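Local coordinates for EtuB protein (Clostridium kluyveri DSM 555, PDB 3IO0) that probably forms part of the protein shell of a bacterial microcompartment associated with ethanol utilisation, as a trimer of chains that each carry two tandem microcompartment domains, at residues R38-A49 with H82-V93. Sequence-based numbering, arbitrary orientation.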
loop_
_atom_site.group_PDB
_atom_site.type_symbol
_atom_site.label_atom_id
_atom_site.label_comp_id
_atom_site.label_asym_id
_atom_site.label_seq_id
_atom_site.Cartn_x
_atom_site.Cartn_y
_atom_site.Cartn_z
ATOM N N ARG A 38 10.965 -26.063 14.921
ATOM C CA ARG A 38 9.657 -25.423 14.958
ATOM C C ARG A 38 9.544 -24.327 15.985
ATOM O O ARG A 38 8.450 -24.061 16.477
ATOM C CB ARG A 38 8.526 -26.426 15.213
ATOM C CG ARG A 38 8.926 -27.868 15.181
ATOM C CD ARG A 38 8.922 -28.468 16.568
ATOM N NE ARG A 38 7.852 -29.459 16.722
ATOM C CZ ARG A 38 7.843 -30.422 17.647
ATOM N NH1 ARG A 38 8.845 -30.535 18.521
ATOM N NH2 ARG A 38 6.831 -31.275 17.700
ATOM N N SER A 39 10.649 -23.686 16.328
ATOM C CA SER A 39 10.532 -22.536 17.194
ATOM C C SER A 39 10.946 -21.274 16.459
ATOM O O SER A 39 11.841 -21.286 15.621
ATOM C CB SER A 39 11.270 -22.733 18.514
ATOM O OG SER A 39 12.636 -22.967 18.287
ATOM N N ILE A 40 10.276 -20.185 16.802
ATOM C CA ILE A 40 10.203 -19.003 15.974
ATOM C C ILE A 40 10.595 -17.773 16.780
ATOM O O ILE A 40 10.267 -17.651 17.966
ATOM C CB ILE A 40 8.759 -18.924 15.323
ATOM C CG1 ILE A 40 8.743 -19.665 13.996
ATOM C CG2 ILE A 40 8.234 -17.528 15.088
ATOM C CD1 ILE A 40 10.098 -19.747 13.333
ATOM N N GLY A 41 11.337 -16.883 16.136
ATOM C CA GLY A 41 11.624 -15.573 16.696
ATOM C C GLY A 41 11.119 -14.522 15.728
ATOM O O GLY A 41 11.368 -14.613 14.522
ATOM N N ILE A 42 10.401 -13.527 16.243
ATOM C CA ILE A 42 9.779 -12.522 15.392
ATOM C C ILE A 42 10.248 -11.115 15.727
ATOM O O ILE A 42 10.307 -10.729 16.892
ATOM C CB ILE A 42 8.235 -12.575 15.497
ATOM C CG1 ILE A 42 7.709 -13.935 15.033
ATOM C CG2 ILE A 42 7.593 -11.420 14.705
ATOM C CD1 ILE A 42 6.337 -14.285 15.550
ATOM N N ILE A 43 10.596 -10.358 14.692
ATOM C CA ILE A 43 10.746 -8.912 14.812
ATOM C C ILE A 43 9.719 -8.320 13.869
ATOM O O ILE A 43 9.751 -8.588 12.669
ATOM C CB ILE A 43 12.174 -8.413 14.459
ATOM C CG1 ILE A 43 13.236 -9.129 15.299
ATOM C CG2 ILE A 43 12.283 -6.918 14.676
ATOM C CD1 ILE A 43 13.172 -8.812 16.786
ATOM N N SER A 44 8.795 -7.546 14.425
ATOM C CA SER A 44 7.705 -6.962 13.660
ATOM C C SER A 44 7.590 -5.488 14.023
ATOM O O SER A 44 7.626 -5.155 15.205
ATOM C CB SER A 44 6.396 -7.693 13.978
ATOM O OG SER A 44 5.367 -7.359 13.052
ATOM N N ALA A 45 7.457 -4.608 13.032
ATOM C CA ALA A 45 7.365 -3.170 13.308
ATOM C C ALA A 45 6.503 -2.400 12.327
ATOM O O ALA A 45 6.337 -2.806 11.165
ATOM C CB ALA A 45 8.733 -2.548 13.361
ATOM N N ARG A 46 5.973 -1.275 12.798
ATOM C CA ARG A 46 5.139 -0.429 11.966
ATOM C C ARG A 46 6.009 0.481 11.125
ATOM O O ARG A 46 5.694 0.733 9.968
ATOM C CB ARG A 46 4.181 0.410 12.815
ATOM C CG ARG A 46 3.243 -0.400 13.723
ATOM C CD ARG A 46 2.225 -1.223 12.944
ATOM N NE ARG A 46 1.529 -0.435 11.923
ATOM C CZ ARG A 46 0.615 0.497 12.167
ATOM N NH1 ARG A 46 0.263 0.790 13.412
ATOM N NH2 ARG A 46 0.056 1.144 11.154
ATOM N N VAL A 47 7.109 0.966 11.699
ATOM C CA VAL A 47 7.938 1.960 11.008
ATOM C C VAL A 47 9.369 1.494 10.711
ATOM O O VAL A 47 10.156 1.220 11.620
ATOM C CB VAL A 47 7.936 3.343 11.742
ATOM C CG1 VAL A 47 8.877 4.338 11.051
ATOM C CG2 VAL A 47 6.521 3.908 11.825
ATOM N N GLY A 48 9.686 1.423 9.419
ATOM C CA GLY A 48 11.044 1.134 8.953
ATOM C C GLY A 48 11.227 -0.328 8.609
ATOM O O GLY A 48 10.338 -1.143 8.851
ATOM N N ALA A 49 12.389 -0.651 8.039
ATOM C CA ALA A 49 12.728 -2.026 7.682
ATOM C C ALA A 49 14.235 -2.270 7.649
ATOM O O ALA A 49 14.698 -3.245 8.253
ATOM C CB ALA A 49 12.081 -2.430 6.362
ATOM N N HIS A 82 8.237 1.163 4.285
ATOM C CA HIS A 82 7.827 -0.111 4.885
ATOM C C HIS A 82 7.927 0.072 6.429
ATOM O O HIS A 82 8.586 1.022 6.855
ATOM C CB HIS A 82 8.796 -1.172 4.389
ATOM C CG HIS A 82 8.930 -1.238 2.893
ATOM N ND1 HIS A 82 10.012 -0.717 2.218
ATOM C CD2 HIS A 82 8.138 -1.801 1.946
ATOM C CE1 HIS A 82 9.879 -0.947 0.923
ATOM N NE2 HIS A 82 8.749 -1.602 0.731
ATOM N N GLY A 83 7.368 -0.770 7.311
ATOM C CA GLY A 83 6.851 -2.104 7.098
ATOM C C GLY A 83 7.927 -3.154 7.356
ATOM O O GLY A 83 8.743 -3.415 6.466
ATOM N N ILE A 84 7.978 -3.780 8.532
ATOM C CA ILE A 84 8.925 -4.910 8.646
ATOM C C ILE A 84 8.428 -6.159 9.390
ATOM O O ILE A 84 7.845 -6.057 10.470
ATOM C CB ILE A 84 10.347 -4.474 9.092
ATOM C CG1 ILE A 84 11.325 -5.644 9.037
ATOM C CG2 ILE A 84 10.336 -3.890 10.457
ATOM C CD1 ILE A 84 11.727 -6.074 7.641
ATOM N N PHE A 85 8.661 -7.328 8.794
ATOM C CA PHE A 85 8.258 -8.598 9.395
ATOM C C PHE A 85 9.314 -9.673 9.168
ATOM O O PHE A 85 9.451 -10.214 8.065
ATOM C CB PHE A 85 6.905 -9.041 8.856
ATOM C CG PHE A 85 6.425 -10.363 9.397
ATOM C CD1 PHE A 85 6.076 -10.503 10.738
ATOM C CD2 PHE A 85 6.282 -11.462 8.553
ATOM C CE1 PHE A 85 5.611 -11.730 11.241
ATOM C CE2 PHE A 85 5.828 -12.682 9.040
ATOM C CZ PHE A 85 5.486 -12.815 10.393
ATOM N N ILE A 86 10.061 -9.966 10.231
ATOM C CA ILE A 86 11.188 -10.886 10.180
ATOM C C ILE A 86 10.904 -12.067 11.085
ATOM O O ILE A 86 10.563 -11.886 12.259
ATOM C CB ILE A 86 12.483 -10.193 10.629
ATOM C CG1 ILE A 86 12.849 -9.086 9.643
ATOM C CG2 ILE A 86 13.616 -11.189 10.736
ATOM C CD1 ILE A 86 13.856 -8.090 10.177
ATOM N N VAL A 87 11.019 -13.273 10.528
ATOM C CA VAL A 87 10.868 -14.497 11.303
ATOM C C VAL A 87 12.143 -15.315 11.212
ATOM O O VAL A 87 12.587 -15.668 10.121
ATOM C CB VAL A 87 9.632 -15.338 10.872
ATOM C CG1 VAL A 87 9.548 -16.623 11.657
ATOM C CG2 VAL A 87 8.361 -14.552 11.092
ATOM N N LEU A 88 12.727 -15.588 12.375
ATOM C CA LEU A 88 13.900 -16.433 12.504
ATOM C C LEU A 88 13.479 -17.792 13.040
ATOM O O LEU A 88 12.600 -17.868 13.904
ATOM C CB LEU A 88 14.890 -15.799 13.475
ATOM C CG LEU A 88 15.350 -14.369 13.214
ATOM C CD1 LEU A 88 16.279 -13.896 14.319
ATOM C CD2 LEU A 88 16.029 -14.293 11.860
ATOM N N LYS A 89 14.097 -18.858 12.532
ATOM C CA LYS A 89 13.805 -20.217 12.989
ATOM C C LYS A 89 14.984 -20.873 13.704
ATOM O O LYS A 89 16.153 -20.611 13.389
ATOM C CB LYS A 89 13.325 -21.092 11.833
ATOM C CG LYS A 89 14.315 -21.272 10.694
ATOM C CD LYS A 89 13.758 -22.236 9.647
ATOM C CE LYS A 89 14.715 -22.432 8.486
ATOM N NZ LYS A 89 13.983 -22.968 7.318
ATOM N N ALA A 90 14.661 -21.729 14.672
ATOM C CA ALA A 90 15.659 -22.403 15.507
ATOM C C ALA A 90 15.101 -23.717 16.002
ATOM O O ALA A 90 13.889 -23.857 16.156
ATOM C CB ALA A 90 16.045 -21.529 16.697
ATOM N N ALA A 91 15.985 -24.674 16.260
ATOM C CA ALA A 91 15.587 -25.937 16.877
ATOM C C ALA A 91 15.182 -25.703 18.335
ATOM O O ALA A 91 14.302 -26.378 18.861
ATOM C CB ALA A 91 16.719 -26.950 16.787
ATOM N N ASP A 92 15.818 -24.725 18.971
ATOM C CA ASP A 92 15.595 -24.458 20.381
ATOM C C ASP A 92 15.079 -23.032 20.594
ATOM O O ASP A 92 15.686 -22.053 20.145
ATOM C CB ASP A 92 16.908 -24.680 21.143
ATOM C CG ASP A 92 16.725 -24.735 22.661
ATOM O OD1 ASP A 92 15.976 -23.910 23.249
ATOM O OD2 ASP A 92 17.384 -25.604 23.270
ATOM N N VAL A 93 13.960 -22.930 21.300
ATOM C CA VAL A 93 13.315 -21.649 21.582
ATOM C C VAL A 93 14.262 -20.593 22.146
ATOM O O VAL A 93 14.157 -19.419 21.794
ATOM C CB VAL A 93 12.157 -21.816 22.575
ATOM C CG1 VAL A 93 11.086 -20.803 22.284
ATOM C CG2 VAL A 93 11.583 -23.252 22.508
#
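The F85 ring meets strand 39-45 along one edge, where S44 OG lies near the ring plane, 4.0 Å from F85 CD1, while the CG2 branch of I42 reaches F85 CE1 obliquely. F85 and S44 form a non-hydrogen-bonded pair of the antiparallel join between strands 39-45 and 84-90, the third and fourth strands across the five-stranded sheet of the first BMC domain. With CG anti to the backbone N (chi1 179°), the ring leans along its own strand in the direction of V87, which brings CE1 diagonally across to I42. F85 shares its face with I40, I42, V87 and K89. A second subunit packs here, with its A154 on F85 and its M158 on I42; the S44 hydroxyl is hydrogen-bonded to the backbone N of its G155, so this face contributes to the trimer interface. I42 and V87 lie side by side, and the I40 side chain crosses that of V87 slantwise, with I40 CD1 3.6 Å from V87 CG1.

The other face bears I43, A45, I84, I86 and L88 and packs against helices 50-61 and 93-111. Here A45 CB touches I84 CG2 at 3.6 Å, and beyond the strand end A49 folds back so that its CB sits 3.8 Å from I84 CB.

Paired backbone bonds link S39 with A90, G41 with L88, I43 with I86 and A45 with I84. Past A45 the turn is drawn in by G48 N, which binds H82 O (2.8 Å), the carbonyl oxygen of the cis peptide that joins H82 to G83, in the carbonyl plane on a lone pair. At the opposite end A90 O is gripped twice by S39: the backbone N approaches almost head-on, whereas S39 OG, 2.6 Å from A90 O, stands above the carbonyl plane.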